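Local coordinates for protein auracyanin-A (Chloroflexus aurantiacus, PDB 2AAN) that carries a single copper ion in a cupredoxin fold and probably serves as a soluble electron acceptor for alternative complex III, at residues A[17-28]-A[43-54]. Residues are numbered along the deposited sequence; the frame is centred on the assembly and turned at random.
Sequences GPVTIEIGSKGE and QTVTIRFKNNSA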
# COMPACT_ATOMS: atom_id res chain seq x y z
N GLY A 17 -15.73 14.68 2.48
CA GLY A 17 -16.02 14.01 3.67
C GLY A 17 -15.38 12.64 3.76
O GLY A 17 -14.90 12.10 2.77
N PRO A 18 -15.32 12.06 4.97
CA PRO A 18 -14.61 10.80 5.06
C PRO A 18 -15.20 9.67 4.22
O PRO A 18 -16.43 9.45 4.20
CB PRO A 18 -14.70 10.46 6.55
CG PRO A 18 -14.97 11.73 7.22
CD PRO A 18 -15.82 12.51 6.27
N VAL A 19 -14.32 8.93 3.55
CA VAL A 19 -14.70 7.81 2.70
C VAL A 19 -13.84 6.59 2.97
O VAL A 19 -12.71 6.68 3.48
CB VAL A 19 -14.56 8.14 1.22
CG1 VAL A 19 -15.52 9.23 0.83
CG2 VAL A 19 -13.07 8.47 0.85
N THR A 20 -14.41 5.44 2.69
CA THR A 20 -13.65 4.23 2.69
C THR A 20 -13.42 3.88 1.22
O THR A 20 -14.32 3.99 0.40
CB THR A 20 -14.36 3.07 3.39
OG1 THR A 20 -14.45 3.34 4.80
CG2 THR A 20 -13.59 1.76 3.20
N ILE A 21 -12.22 3.46 0.90
CA ILE A 21 -11.94 2.90 -0.40
C ILE A 21 -11.61 1.42 -0.20
O ILE A 21 -10.72 1.07 0.58
CB ILE A 21 -10.78 3.60 -1.09
CG1 ILE A 21 -11.17 5.03 -1.42
CG2 ILE A 21 -10.40 2.85 -2.36
CD1 ILE A 21 -9.99 5.86 -1.83
N GLU A 22 -12.37 0.57 -0.88
CA GLU A 22 -12.16 -0.88 -0.80
C GLU A 22 -11.10 -1.25 -1.81
O GLU A 22 -11.15 -0.82 -2.94
CB GLU A 22 -13.42 -1.64 -1.16
CG GLU A 22 -14.69 -1.10 -0.60
CD GLU A 22 -14.94 -1.54 0.80
OE1 GLU A 22 -15.96 -1.09 1.36
OE2 GLU A 22 -14.14 -2.34 1.34
N ILE A 23 -10.15 -2.07 -1.41
CA ILE A 23 -9.19 -2.59 -2.37
C ILE A 23 -8.75 -3.93 -1.89
O ILE A 23 -8.84 -4.22 -0.70
CB ILE A 23 -7.98 -1.63 -2.59
CG1 ILE A 23 -7.07 -2.11 -3.70
CG2 ILE A 23 -7.23 -1.38 -1.27
CD1 ILE A 23 -6.05 -1.08 -4.13
N GLY A 24 -8.31 -4.78 -2.81
CA GLY A 24 -7.87 -6.10 -2.38
C GLY A 24 -6.78 -6.60 -3.27
O GLY A 24 -6.32 -5.91 -4.16
N SER A 25 -6.33 -7.81 -3.00
CA SER A 25 -5.46 -8.51 -3.92
C SER A 25 -6.35 -9.01 -5.08
O SER A 25 -7.52 -9.31 -4.91
CB SER A 25 -4.74 -9.63 -3.24
OG SER A 25 -5.60 -10.71 -2.93
N LYS A 26 -5.76 -9.14 -6.24
CA LYS A 26 -6.46 -9.73 -7.38
C LYS A 26 -6.34 -11.23 -7.19
O LYS A 26 -5.47 -11.89 -7.74
CB LYS A 26 -5.83 -9.25 -8.67
CG LYS A 26 -6.63 -9.67 -9.90
CD LYS A 26 -5.82 -9.55 -11.16
CE LYS A 26 -6.47 -10.32 -12.31
NZ LYS A 26 -7.78 -9.70 -12.62
N GLY A 27 -7.19 -11.77 -6.32
CA GLY A 27 -7.16 -13.22 -6.00
C GLY A 27 -5.79 -13.67 -5.54
O GLY A 27 -5.23 -13.11 -4.59
N GLU A 28 -5.24 -14.65 -6.22
CA GLU A 28 -3.95 -15.22 -5.88
C GLU A 28 -2.78 -14.52 -6.58
O GLU A 28 -1.63 -14.87 -6.35
CB GLU A 28 -3.94 -16.71 -6.22
CG GLU A 28 -4.96 -17.49 -5.46
CD GLU A 28 -4.72 -17.51 -3.97
OE1 GLU A 28 -5.70 -17.78 -3.25
OE2 GLU A 28 -3.56 -17.23 -3.53
N GLN A 43 -8.66 15.04 2.16
CA GLN A 43 -9.78 14.16 2.47
C GLN A 43 -9.33 13.03 3.40
O GLN A 43 -8.23 12.49 3.22
CB GLN A 43 -10.36 13.58 1.18
CG GLN A 43 -11.57 12.69 1.39
CD GLN A 43 -12.23 12.29 0.10
OE1 GLN A 43 -11.59 12.14 -0.93
NE2 GLN A 43 -13.55 12.13 0.15
N THR A 44 -10.19 12.68 4.37
CA THR A 44 -9.99 11.51 5.22
C THR A 44 -10.38 10.25 4.44
O THR A 44 -11.56 10.08 4.05
CB THR A 44 -10.78 11.56 6.57
OG1 THR A 44 -10.41 12.73 7.30
CG2 THR A 44 -10.46 10.35 7.45
N VAL A 45 -9.38 9.41 4.20
CA VAL A 45 -9.47 8.17 3.43
C VAL A 45 -9.16 6.99 4.34
O VAL A 45 -8.13 6.98 5.01
CB VAL A 45 -8.43 8.13 2.27
CG1 VAL A 45 -8.64 6.82 1.40
CG2 VAL A 45 -8.49 9.38 1.43
N THR A 46 -10.10 6.05 4.43
CA THR A 46 -9.85 4.76 5.05
C THR A 46 -9.69 3.76 3.89
O THR A 46 -10.59 3.56 3.10
CB THR A 46 -10.99 4.33 6.03
OG1 THR A 46 -11.11 5.29 7.10
CG2 THR A 46 -10.67 2.94 6.62
N ILE A 47 -8.51 3.18 3.78
CA ILE A 47 -8.28 2.05 2.89
C ILE A 47 -8.59 0.77 3.65
O ILE A 47 -8.07 0.52 4.73
CB ILE A 47 -6.82 2.03 2.36
CG1 ILE A 47 -6.53 3.28 1.51
CG2 ILE A 47 -6.55 0.72 1.61
CD1 ILE A 47 -7.11 3.25 0.16
N ARG A 48 -9.54 0.03 3.12
CA ARG A 48 -9.90 -1.26 3.64
C ARG A 48 -9.38 -2.29 2.64
O ARG A 48 -9.93 -2.48 1.57
CB ARG A 48 -11.41 -1.35 3.81
CG ARG A 48 -11.90 -2.65 4.45
CD ARG A 48 -13.40 -2.60 4.72
NE ARG A 48 -13.92 -3.90 5.11
CZ ARG A 48 -13.86 -4.42 6.34
NH1 ARG A 48 -13.31 -3.75 7.35
NH2 ARG A 48 -14.36 -5.63 6.56
N PHE A 49 -8.27 -2.91 2.99
CA PHE A 49 -7.55 -3.81 2.12
C PHE A 49 -7.89 -5.22 2.48
O PHE A 49 -7.67 -5.66 3.59
CB PHE A 49 -6.07 -3.55 2.27
CG PHE A 49 -5.20 -4.46 1.48
CD1 PHE A 49 -5.41 -4.65 0.14
CD2 PHE A 49 -4.15 -5.14 2.08
CE1 PHE A 49 -4.58 -5.46 -0.62
CE2 PHE A 49 -3.33 -5.97 1.34
CZ PHE A 49 -3.57 -6.15 -0.04
N LYS A 50 -8.47 -5.91 1.52
CA LYS A 50 -8.92 -7.26 1.70
C LYS A 50 -7.94 -8.19 0.98
O LYS A 50 -7.76 -8.13 -0.25
CB LYS A 50 -10.30 -7.43 1.10
CG LYS A 50 -10.93 -8.79 1.39
CD LYS A 50 -12.30 -8.87 0.68
CE LYS A 50 -13.10 -10.12 1.10
NZ LYS A 50 -12.25 -11.33 1.24
N ASN A 51 -7.30 -9.04 1.76
CA ASN A 51 -6.46 -10.08 1.18
C ASN A 51 -7.33 -11.20 0.67
O ASN A 51 -7.90 -11.95 1.44
CB ASN A 51 -5.45 -10.61 2.21
CG ASN A 51 -4.39 -11.45 1.58
OD1 ASN A 51 -4.49 -11.78 0.39
ND2 ASN A 51 -3.35 -11.78 2.33
N ASN A 52 -7.41 -11.33 -0.64
CA ASN A 52 -8.23 -12.38 -1.27
C ASN A 52 -7.46 -13.66 -1.54
O ASN A 52 -7.94 -14.54 -2.25
CB ASN A 52 -8.81 -11.82 -2.57
CG ASN A 52 -9.84 -10.75 -2.31
OD1 ASN A 52 -10.79 -11.00 -1.59
ND2 ASN A 52 -9.65 -9.56 -2.88
N SER A 53 -6.25 -13.76 -1.02
CA SER A 53 -5.48 -15.00 -1.08
C SER A 53 -5.46 -15.62 0.31
O SER A 53 -5.41 -14.92 1.33
CB SER A 53 -4.05 -14.74 -1.53
OG SER A 53 -3.24 -15.92 -1.42
N ALA A 54 -5.44 -16.95 0.33
CA ALA A 54 -5.36 -17.72 1.55
C ALA A 54 -3.89 -17.97 1.89
O ALA A 54 -3.58 -18.38 2.98
CB ALA A 54 -6.07 -19.06 1.35
O HOH W 1 -12.69 7.38 6.39
O HOH W 2 -12.00 -4.24 0.73
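Strands 19-24 and 44-50 run parallel, from the Val-19 and Val-45 pair to the Gly-24 and Lys-50 pair, joined by a ladder of backbone hydrogen bonds from Val-19 N to Thr-44 O through Ser-25 N to Lys-50 O. Strand 106-112 continues the sheet beyond 44-50. On the inner face Ile-21 CD1 lies 3.6 Å from Val-45 CG1. Ile-23 extends CG1 anti to its own N (chi1 -174°), which leaves CG2 to meet Ile-47 CG2 at 3.6 Å. The Phe-49 ring slants past the backbone of Gly-24, and it also reaches Met-132 and His-58 of the copper site. Leu-37 and Val-39 of strand 36-39, in the other sheet, pack against this face.

The opposite face is polar. Glu-22 and Arg-48 lie side by side, but Glu-22 OE2 stays 4.1 Å from Arg-48 NE, too far for a salt bridge. A water sits between Glu-22 OE2 and Arg-48 O, within hydrogen-bonding distance of each.

Beyond Gly-24 and Lys-50, side chains join in the pairing. Asn-52 ND2 bonds Ser-25 O at 3.0 Å. It meets a lone pair of that oxygen, which lies near the plane of the Asn-52 amide. Asn-52 N donates to Ser-25 OG, which in turn donates to Gly-27 O at 2.9 Å. Lys-50 NZ donates to Asn-52 OD1 at 3.2 Å. Replacing Asn-52 by alanine would probably leave Ser-25 O without its amide donor and Lys-50 NZ without this acceptor. Ser-53 OG donates to Glu-28 OE2 at 2.5 Å. Asn-51 OD1 closes an Asx turn on Ser-53 N, while its ND2 bonds Gln-56 O, and its side chain touches the copper ligand His-58.

The contact thus has two chemistries: apolar packing inside the cupredoxin sandwich, and a polar network that ties Ser-25 to Glu-28 to Asn-52 and Ser-53 beside the copper end.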